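Long-range contact in uric acid degradation bifunctional protein PucL (Bacillus subtilis, PDB 6A4M), which probably works in purine breakdown as a bifunctional enzyme, oxidising urate with molecular oxygen and decarboxylating a later intermediate, 2-oxo-4-hydroxy-4-carboxy-5-ureidoimidazoline: residues S135-E147 / I155-L167. Numbering follows the deposited sequence.
Sequences SRNERSRSVLKAE and ITEQYSEIMDLQL
A long antiparallel beta hairpin pairs strand 139-147 with strand 155-167, and Arg-141 and Glu-161 form a hydrogen-bonded pair. Both side chains leave anti to their backbone N (chi1 -170° each) and run alongside one another, bringing Arg-141 NE to Glu-161 OE1 at 3.3 Å, in the guanidinium plane, a salt bridge that probably offsets the charge of the buried carboxylate. Branched Val-143 suits its place beside an aromatic ring: its CB lies over one face of Tyr-159, 4.0 Å from the ring centroid, a CH-pi contact. Near the turn, Thr-156 and Glu-157 both face Lys-145 in a classic beta bulge, where Thr-156 N donates to Lys-145 O at 2.8 Å. On the face bearing Ser-142, Leu-144 and Ala-146, helix 84-98 packs across the hairpin, as in the tunnelling fold (T-fold) of uricases; there Ser-160 OG, 3.0 Å from Ser-142 OG, hydrogen-bonds Glu-85. At the far end, Arg-139 NH2 forms a salt bridge to Asp-164 OD1 (3.3 Å), approaching from above the carboxylate plane, while Met-163 CE lies 3.7 Å from Arg-139 NE. With an alanine here, Asp-164 would probably lose this cationic mate and the Met-163 methyl part of its cover. Glu-138 rests its CG on Ile-162 CD1 and salt-bridges Arg-225 of helix 221-233.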
# COMPACT_ATOMS: atom_id res chain seq x y z
N SER A 135 2.80 9.87 -9.28
CA SER A 135 1.77 8.93 -9.73
C SER A 135 0.45 9.14 -9.00
O SER A 135 0.43 9.39 -7.79
CB SER A 135 2.23 7.48 -9.55
OG SER A 135 1.27 6.58 -10.07
N ARG A 136 -0.65 9.03 -9.75
CA ARG A 136 -2.00 9.08 -9.21
C ARG A 136 -2.74 7.74 -9.36
O ARG A 136 -3.94 7.67 -9.12
CB ARG A 136 -2.78 10.20 -9.92
CG ARG A 136 -2.33 11.61 -9.53
CD ARG A 136 -2.24 12.53 -10.74
NE ARG A 136 -0.96 12.36 -11.44
CZ ARG A 136 -0.74 12.58 -12.74
NH1 ARG A 136 -1.70 12.97 -13.59
NH2 ARG A 136 0.49 12.38 -13.22
N ASN A 137 -2.01 6.68 -9.73
CA ASN A 137 -2.56 5.31 -9.77
C ASN A 137 -2.55 4.70 -8.35
O ASN A 137 -2.62 5.45 -7.38
CB ASN A 137 -1.78 4.45 -10.80
CG ASN A 137 -1.96 4.95 -12.22
OD1 ASN A 137 -3.02 5.44 -12.59
ND2 ASN A 137 -0.91 4.81 -13.04
N GLU A 138 -2.49 3.38 -8.21
CA GLU A 138 -2.47 2.75 -6.89
C GLU A 138 -1.35 3.29 -5.99
O GLU A 138 -0.31 3.74 -6.48
CB GLU A 138 -2.40 1.21 -6.98
CG GLU A 138 -1.09 0.61 -7.49
CD GLU A 138 -1.02 0.45 -9.00
OE1 GLU A 138 -1.75 1.14 -9.73
OE2 GLU A 138 -0.21 -0.39 -9.45
N ARG A 139 -1.58 3.24 -4.69
CA ARG A 139 -0.69 3.84 -3.70
C ARG A 139 -0.78 3.08 -2.39
O ARG A 139 -1.87 2.66 -1.98
CB ARG A 139 -1.05 5.31 -3.47
CG ARG A 139 -2.52 5.54 -3.11
CD ARG A 139 -2.97 6.97 -3.36
NE ARG A 139 -4.43 7.04 -3.42
CZ ARG A 139 -5.18 6.83 -4.51
NH1 ARG A 139 -4.64 6.53 -5.69
NH2 ARG A 139 -6.51 6.93 -4.41
N SER A 140 0.36 2.89 -1.73
CA SER A 140 0.38 2.21 -0.44
C SER A 140 -0.12 3.14 0.66
O SER A 140 -0.02 4.37 0.54
CB SER A 140 1.77 1.65 -0.11
OG SER A 140 2.72 2.68 0.07
N ARG A 141 -0.68 2.55 1.71
CA ARG A 141 -1.07 3.27 2.91
C ARG A 141 -0.77 2.40 4.11
O ARG A 141 -0.92 1.17 4.04
CB ARG A 141 -2.56 3.64 2.88
CG ARG A 141 -2.99 4.59 3.99
CD ARG A 141 -4.47 4.95 3.91
NE ARG A 141 -5.31 3.89 4.48
CZ ARG A 141 -6.21 4.04 5.47
NH1 ARG A 141 -6.47 5.22 6.02
NH2 ARG A 141 -6.88 2.97 5.90
N SER A 142 -0.34 3.02 5.21
CA SER A 142 -0.07 2.32 6.46
C SER A 142 -0.80 3.00 7.62
O SER A 142 -0.83 4.23 7.70
CB SER A 142 1.43 2.27 6.74
OG SER A 142 2.09 1.52 5.74
N VAL A 143 -1.40 2.19 8.49
CA VAL A 143 -2.04 2.66 9.71
C VAL A 143 -1.32 2.03 10.90
O VAL A 143 -0.95 0.85 10.87
CB VAL A 143 -3.54 2.28 9.74
CG1 VAL A 143 -4.21 2.81 11.00
CG2 VAL A 143 -4.23 2.82 8.49
N LEU A 144 -1.12 2.82 11.95
CA LEU A 144 -0.52 2.34 13.19
C LEU A 144 -1.24 2.97 14.37
O LEU A 144 -1.38 4.19 14.43
CB LEU A 144 0.96 2.71 13.24
CG LEU A 144 1.75 2.25 14.48
CD1 LEU A 144 1.93 0.74 14.47
CD2 LEU A 144 3.09 2.94 14.53
N LYS A 145 -1.69 2.12 15.29
CA LYS A 145 -2.32 2.57 16.53
C LYS A 145 -1.52 2.05 17.72
O LYS A 145 -1.28 0.85 17.82
CB LYS A 145 -3.78 2.09 16.60
CG LYS A 145 -4.67 3.06 17.36
CD LYS A 145 -5.93 2.43 17.93
CE LYS A 145 -6.61 3.39 18.90
NZ LYS A 145 -8.06 3.11 19.08
N ALA A 146 -1.10 2.96 18.60
CA ALA A 146 -0.29 2.62 19.77
C ALA A 146 -0.87 3.24 21.05
O ALA A 146 -1.38 4.36 21.03
CB ALA A 146 1.14 3.09 19.57
N GLU A 147 -0.79 2.49 22.15
CA GLU A 147 -1.34 2.90 23.45
C GLU A 147 -0.29 2.86 24.55
O GLU A 147 0.74 2.20 24.43
CB GLU A 147 -2.51 1.99 23.84
CG GLU A 147 -3.84 2.39 23.21
CD GLU A 147 -4.98 1.43 23.55
OE1 GLU A 147 -4.96 0.81 24.64
OE2 GLU A 147 -5.90 1.30 22.71
N ILE A 155 1.32 -1.84 20.76
CA ILE A 155 0.71 -1.62 19.45
C ILE A 155 -0.65 -2.31 19.43
O ILE A 155 -0.73 -3.54 19.54
CB ILE A 155 1.60 -2.19 18.31
CG1 ILE A 155 3.02 -1.60 18.36
CG2 ILE A 155 0.95 -1.96 16.95
CD1 ILE A 155 3.08 -0.08 18.29
N THR A 156 -1.72 -1.53 19.28
CA THR A 156 -3.10 -2.04 19.32
C THR A 156 -3.59 -2.47 17.93
O THR A 156 -4.32 -3.46 17.80
CB THR A 156 -4.14 -1.09 20.02
OG1 THR A 156 -5.38 -1.10 19.30
CG2 THR A 156 -3.68 0.36 20.13
N GLU A 157 -3.20 -1.70 16.91
CA GLU A 157 -3.49 -2.04 15.52
C GLU A 157 -2.32 -1.66 14.63
O GLU A 157 -1.64 -0.66 14.87
CB GLU A 157 -4.76 -1.32 15.05
CG GLU A 157 -5.24 -1.75 13.67
CD GLU A 157 -6.57 -1.13 13.27
OE1 GLU A 157 -6.87 0.00 13.73
OE2 GLU A 157 -7.31 -1.77 12.49
N GLN A 158 -2.08 -2.48 13.61
CA GLN A 158 -1.09 -2.18 12.58
C GLN A 158 -1.39 -2.96 11.31
O GLN A 158 -1.50 -4.19 11.34
CB GLN A 158 0.32 -2.54 13.06
CG GLN A 158 1.42 -2.09 12.09
CD GLN A 158 2.66 -2.95 12.14
OE1 GLN A 158 3.76 -2.45 12.38
NE2 GLN A 158 2.51 -4.25 11.91
N TYR A 159 -1.53 -2.24 10.20
CA TYR A 159 -1.60 -2.87 8.88
C TYR A 159 -1.06 -1.95 7.81
O TYR A 159 -1.03 -0.73 7.99
CB TYR A 159 -3.03 -3.30 8.55
CG TYR A 159 -4.05 -2.19 8.46
CD1 TYR A 159 -4.31 -1.55 7.24
CD2 TYR A 159 -4.77 -1.78 9.58
CE1 TYR A 159 -5.25 -0.53 7.15
CE2 TYR A 159 -5.71 -0.77 9.50
CZ TYR A 159 -5.95 -0.14 8.29
OH TYR A 159 -6.89 0.87 8.21
N SER A 160 -0.61 -2.55 6.72
CA SER A 160 -0.24 -1.84 5.51
C SER A 160 -1.18 -2.28 4.40
O SER A 160 -1.77 -3.35 4.46
CB SER A 160 1.21 -2.11 5.14
OG SER A 160 2.07 -1.50 6.08
N GLU A 161 -1.29 -1.44 3.39
CA GLU A 161 -2.36 -1.55 2.42
C GLU A 161 -1.91 -1.04 1.06
O GLU A 161 -1.12 -0.10 0.99
CB GLU A 161 -3.53 -0.71 2.92
CG GLU A 161 -4.84 -0.88 2.18
CD GLU A 161 -6.01 -0.20 2.88
OE1 GLU A 161 -5.78 0.73 3.68
OE2 GLU A 161 -7.16 -0.59 2.61
N ILE A 162 -2.40 -1.66 -0.01
CA ILE A 162 -2.35 -1.02 -1.34
C ILE A 162 -3.78 -0.65 -1.74
O ILE A 162 -4.68 -1.48 -1.69
CB ILE A 162 -1.64 -1.86 -2.43
CG1 ILE A 162 -1.51 -1.02 -3.70
CG2 ILE A 162 -2.34 -3.18 -2.73
CD1 ILE A 162 -0.49 -1.54 -4.68
N MET A 163 -3.95 0.61 -2.12
CA MET A 163 -5.27 1.18 -2.39
C MET A 163 -5.45 1.49 -3.86
O MET A 163 -4.49 1.73 -4.58
CB MET A 163 -5.43 2.50 -1.65
CG MET A 163 -5.13 2.45 -0.16
SD MET A 163 -5.84 3.89 0.66
CE MET A 163 -5.18 5.25 -0.30
N ASP A 164 -6.71 1.52 -4.28
CA ASP A 164 -7.12 2.04 -5.59
C ASP A 164 -6.39 1.36 -6.76
O ASP A 164 -5.89 2.01 -7.68
CB ASP A 164 -6.97 3.58 -5.61
CG ASP A 164 -7.91 4.26 -6.61
OD1 ASP A 164 -7.55 5.37 -7.09
OD2 ASP A 164 -9.00 3.73 -6.93
N LEU A 165 -6.35 0.03 -6.69
CA LEU A 165 -5.77 -0.81 -7.75
C LEU A 165 -6.89 -1.18 -8.72
O LEU A 165 -7.75 -2.00 -8.40
CB LEU A 165 -5.13 -2.06 -7.14
CG LEU A 165 -4.40 -3.03 -8.06
CD1 LEU A 165 -3.32 -2.34 -8.88
CD2 LEU A 165 -3.80 -4.16 -7.23
N GLN A 166 -6.87 -0.56 -9.90
CA GLN A 166 -7.96 -0.69 -10.88
C GLN A 166 -7.52 -1.57 -12.04
O GLN A 166 -6.72 -1.14 -12.88
CB GLN A 166 -8.37 0.70 -11.37
CG GLN A 166 -8.75 1.66 -10.25
CD GLN A 166 -9.32 2.98 -10.75
OE1 GLN A 166 -9.52 3.17 -11.95
NE2 GLN A 166 -9.59 3.89 -9.83
N LEU A 167 -8.06 -2.80 -12.09
CA LEU A 167 -7.62 -3.82 -13.05
C LEU A 167 -8.77 -4.33 -13.91
O LEU A 167 -9.78 -4.78 -13.37
CB LEU A 167 -7.00 -5.00 -12.31
CG LEU A 167 -5.77 -4.70 -11.45
CD1 LEU A 167 -5.34 -5.95 -10.71
CD2 LEU A 167 -4.63 -4.16 -12.31